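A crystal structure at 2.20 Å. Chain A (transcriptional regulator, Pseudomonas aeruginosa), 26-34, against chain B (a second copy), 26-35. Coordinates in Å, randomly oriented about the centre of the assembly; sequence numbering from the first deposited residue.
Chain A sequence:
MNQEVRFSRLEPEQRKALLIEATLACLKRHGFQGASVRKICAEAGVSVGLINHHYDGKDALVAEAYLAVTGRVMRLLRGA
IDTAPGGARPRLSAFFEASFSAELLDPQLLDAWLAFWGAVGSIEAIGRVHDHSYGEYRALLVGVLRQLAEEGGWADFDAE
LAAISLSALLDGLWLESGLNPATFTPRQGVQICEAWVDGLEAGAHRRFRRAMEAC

Chain A, residues 26-34: CLKRHGFQG
Chain B 26-35: CLKRHGFQGA

How do the two backbones lie? The helical stretches, both already under way at Cys A26 and Cys B26, run nearly antiparallel, at 166° between their N-to-C directions, with axes approaching to 6.5 Å. The register pairs His A30 with Gln B33 (CA to CA 5.4 Å) and Gln A33 with His B30 (CA to CA 5.9 Å). Each helix is kinked where the N atoms of residues 32 and 33 have no bond to the preceding turn, just after Gly A31 (phi/psi 73/168) and Gly B31 (68/170).

Which side chains bridge the gap? The two glutamines do, each with CA-to-CB directed toward the partner, and the side chain laid across its backbone. Gln B33 has chi1 -55° (m), chi2 93° and chi3 -36°; Gln A33 has -57° (m), 92° and -31°. Their chi2 values fall between wells, turning the amide back over the opposite chain's residues 28-31.

What does this shape achieve? It sets Gln B33 NE2 3.0 Å from Lys A28 O, a hydrogen bond with an N-H...O angle of 165°. The reciprocal Gln A33 NE2 stands 3.8 Å from Lys B28 O, without a bond, so the near-symmetry is imperfect. Along the aliphatic stems, Gln B33 CB packs 3.3 Å from Arg A29 O, and Gln A33 CG 3.5 Å from Arg B29 O.

Why can the backbones come so close? Glycine leaves room for each amide: an ideal CB on Gly A31 would lie 2.8 Å from Gln B33 OE1, and one on Gly B31 3.0 Å from Gln A33 OE1, both clashes. His A30 and His B30 (chi1 m, chi2 -72° and -66°) direct CA-to-CB away, as do Lys A28, Arg A29, Lys B28 and Arg B29 (all chi1 t), so these neighbours present mainly backbone.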

# COMPACT_ATOMS: atom_id res chain seq x y z
N CYS A 26 2.68 -0.58 20.44
CA CYS A 26 3.47 -1.81 20.34
C CYS A 26 3.62 -2.39 18.89
O CYS A 26 4.69 -2.90 18.52
CB CYS A 26 2.83 -2.86 21.22
SG CYS A 26 3.02 -2.43 22.96
N LEU A 27 2.55 -2.31 18.11
CA LEU A 27 2.63 -2.65 16.69
C LEU A 27 3.65 -1.71 16.00
O LEU A 27 4.50 -2.16 15.27
CB LEU A 27 1.27 -2.56 15.97
CG LEU A 27 0.23 -3.62 16.33
CD1 LEU A 27 -1.19 -3.17 15.69
CD2 LEU A 27 0.75 -4.98 15.88
N LYS A 28 3.58 -0.42 16.27
CA LYS A 28 4.62 0.48 15.72
C LYS A 28 6.06 0.10 16.13
O LYS A 28 6.95 0.01 15.28
CB LYS A 28 4.34 1.92 16.13
CG LYS A 28 5.37 2.92 15.60
CD LYS A 28 4.81 4.32 15.65
CE LYS A 28 5.65 5.31 14.85
NZ LYS A 28 5.91 6.43 15.81
N ARG A 29 6.27 -0.12 17.42
CA ARG A 29 7.60 -0.42 17.97
C ARG A 29 8.09 -1.83 17.63
O ARG A 29 9.28 -2.02 17.36
CB ARG A 29 7.68 -0.10 19.47
CG ARG A 29 9.02 -0.54 20.16
CD ARG A 29 9.56 0.41 21.31
NE ARG A 29 10.32 -0.21 22.45
CZ ARG A 29 11.54 -0.77 22.40
NH1 ARG A 29 12.17 -0.90 21.21
NH2 ARG A 29 12.12 -1.24 23.54
N HIS A 30 7.21 -2.81 17.64
CA HIS A 30 7.65 -4.17 17.56
C HIS A 30 7.19 -4.96 16.35
O HIS A 30 7.63 -6.11 16.19
CB HIS A 30 7.19 -4.91 18.81
CG HIS A 30 7.72 -4.32 20.06
ND1 HIS A 30 9.04 -4.43 20.43
CD2 HIS A 30 7.13 -3.57 21.01
CE1 HIS A 30 9.22 -3.80 21.58
NE2 HIS A 30 8.08 -3.27 21.95
N GLY A 31 6.33 -4.36 15.53
CA GLY A 31 5.71 -5.07 14.44
C GLY A 31 4.66 -6.02 15.02
O GLY A 31 4.61 -6.27 16.24
N PHE A 32 3.83 -6.56 14.13
CA PHE A 32 2.82 -7.51 14.55
C PHE A 32 3.46 -8.74 15.22
O PHE A 32 2.94 -9.26 16.20
CB PHE A 32 1.93 -7.96 13.37
CG PHE A 32 0.99 -9.10 13.75
CD1 PHE A 32 -0.23 -8.82 14.39
CD2 PHE A 32 1.35 -10.43 13.54
CE1 PHE A 32 -1.12 -9.86 14.77
CE2 PHE A 32 0.50 -11.47 13.91
CZ PHE A 32 -0.75 -11.19 14.53
N GLN A 33 4.58 -9.22 14.68
CA GLN A 33 5.18 -10.45 15.23
C GLN A 33 5.79 -10.21 16.61
O GLN A 33 5.93 -11.14 17.35
CB GLN A 33 6.27 -11.01 14.31
CG GLN A 33 5.82 -11.33 12.87
CD GLN A 33 6.04 -10.16 11.90
OE1 GLN A 33 5.97 -8.96 12.27
NE2 GLN A 33 6.27 -10.50 10.65
N GLY A 34 6.21 -9.00 16.94
CA GLY A 34 6.80 -8.73 18.24
C GLY A 34 5.84 -8.27 19.30
O GLY A 34 6.13 -8.35 20.52
N CYS B 26 14.11 -13.31 6.76
CA CYS B 26 14.01 -12.72 8.09
C CYS B 26 12.96 -11.61 8.23
O CYS B 26 12.27 -11.56 9.27
CB CYS B 26 15.36 -12.21 8.52
SG CYS B 26 15.28 -11.45 10.10
N LEU B 27 12.84 -10.73 7.22
CA LEU B 27 11.84 -9.68 7.25
C LEU B 27 10.42 -10.24 7.22
O LEU B 27 9.52 -9.72 7.90
CB LEU B 27 12.01 -8.74 6.06
CG LEU B 27 13.22 -7.81 6.02
CD1 LEU B 27 13.28 -7.19 4.64
CD2 LEU B 27 13.23 -6.74 7.14
N LYS B 28 10.22 -11.29 6.41
CA LYS B 28 8.94 -11.97 6.27
C LYS B 28 8.55 -12.68 7.54
O LYS B 28 7.37 -12.79 7.80
CB LYS B 28 8.94 -12.96 5.07
CG LYS B 28 7.76 -13.98 5.03
CD LYS B 28 7.38 -14.43 3.61
CE LYS B 28 6.38 -15.63 3.65
NZ LYS B 28 5.70 -15.93 2.32
N ARG B 29 9.53 -13.08 8.37
CA ARG B 29 9.25 -13.81 9.62
C ARG B 29 9.24 -12.95 10.90
O ARG B 29 8.52 -13.26 11.86
CB ARG B 29 10.30 -14.93 9.80
CG ARG B 29 10.42 -15.54 11.19
CD ARG B 29 11.58 -16.43 11.24
NE ARG B 29 11.42 -17.55 10.31
CZ ARG B 29 11.13 -18.81 10.67
NH1 ARG B 29 10.96 -19.15 11.95
NH2 ARG B 29 11.00 -19.75 9.72
N HIS B 30 10.03 -11.88 10.95
CA HIS B 30 10.15 -11.13 12.18
C HIS B 30 9.67 -9.72 12.05
O HIS B 30 9.64 -9.00 13.04
CB HIS B 30 11.60 -11.12 12.66
CG HIS B 30 12.14 -12.48 12.94
ND1 HIS B 30 11.65 -13.27 13.97
CD2 HIS B 30 13.11 -13.20 12.34
CE1 HIS B 30 12.31 -14.41 13.98
NE2 HIS B 30 13.20 -14.40 13.01
N GLY B 31 9.33 -9.30 10.84
CA GLY B 31 9.22 -7.86 10.55
C GLY B 31 10.56 -7.11 10.58
O GLY B 31 11.59 -7.62 10.99
N PHE B 32 10.53 -5.86 10.14
CA PHE B 32 11.74 -5.03 10.21
C PHE B 32 12.15 -4.78 11.62
O PHE B 32 13.33 -4.89 11.93
CB PHE B 32 11.58 -3.69 9.52
CG PHE B 32 12.76 -2.76 9.73
CD1 PHE B 32 13.91 -2.92 9.00
CD2 PHE B 32 12.71 -1.74 10.68
CE1 PHE B 32 15.00 -2.06 9.19
CE2 PHE B 32 13.81 -0.90 10.90
CZ PHE B 32 14.94 -1.05 10.13
N GLN B 33 11.19 -4.42 12.46
CA GLN B 33 11.53 -4.10 13.87
C GLN B 33 12.15 -5.32 14.57
O GLN B 33 13.07 -5.19 15.38
CB GLN B 33 10.29 -3.61 14.67
CG GLN B 33 9.55 -2.42 14.08
CD GLN B 33 8.38 -2.86 13.17
OE1 GLN B 33 8.48 -3.88 12.45
NE2 GLN B 33 7.28 -2.08 13.18
N GLY B 34 11.63 -6.51 14.25
CA GLY B 34 12.15 -7.72 14.90
C GLY B 34 13.39 -8.36 14.28
O GLY B 34 14.01 -9.19 14.92
N ALA B 35 13.71 -8.00 13.03
CA ALA B 35 14.90 -8.55 12.35
C ALA B 35 16.16 -8.07 13.04
O ALA B 35 16.14 -7.03 13.68
CB ALA B 35 14.92 -8.17 10.83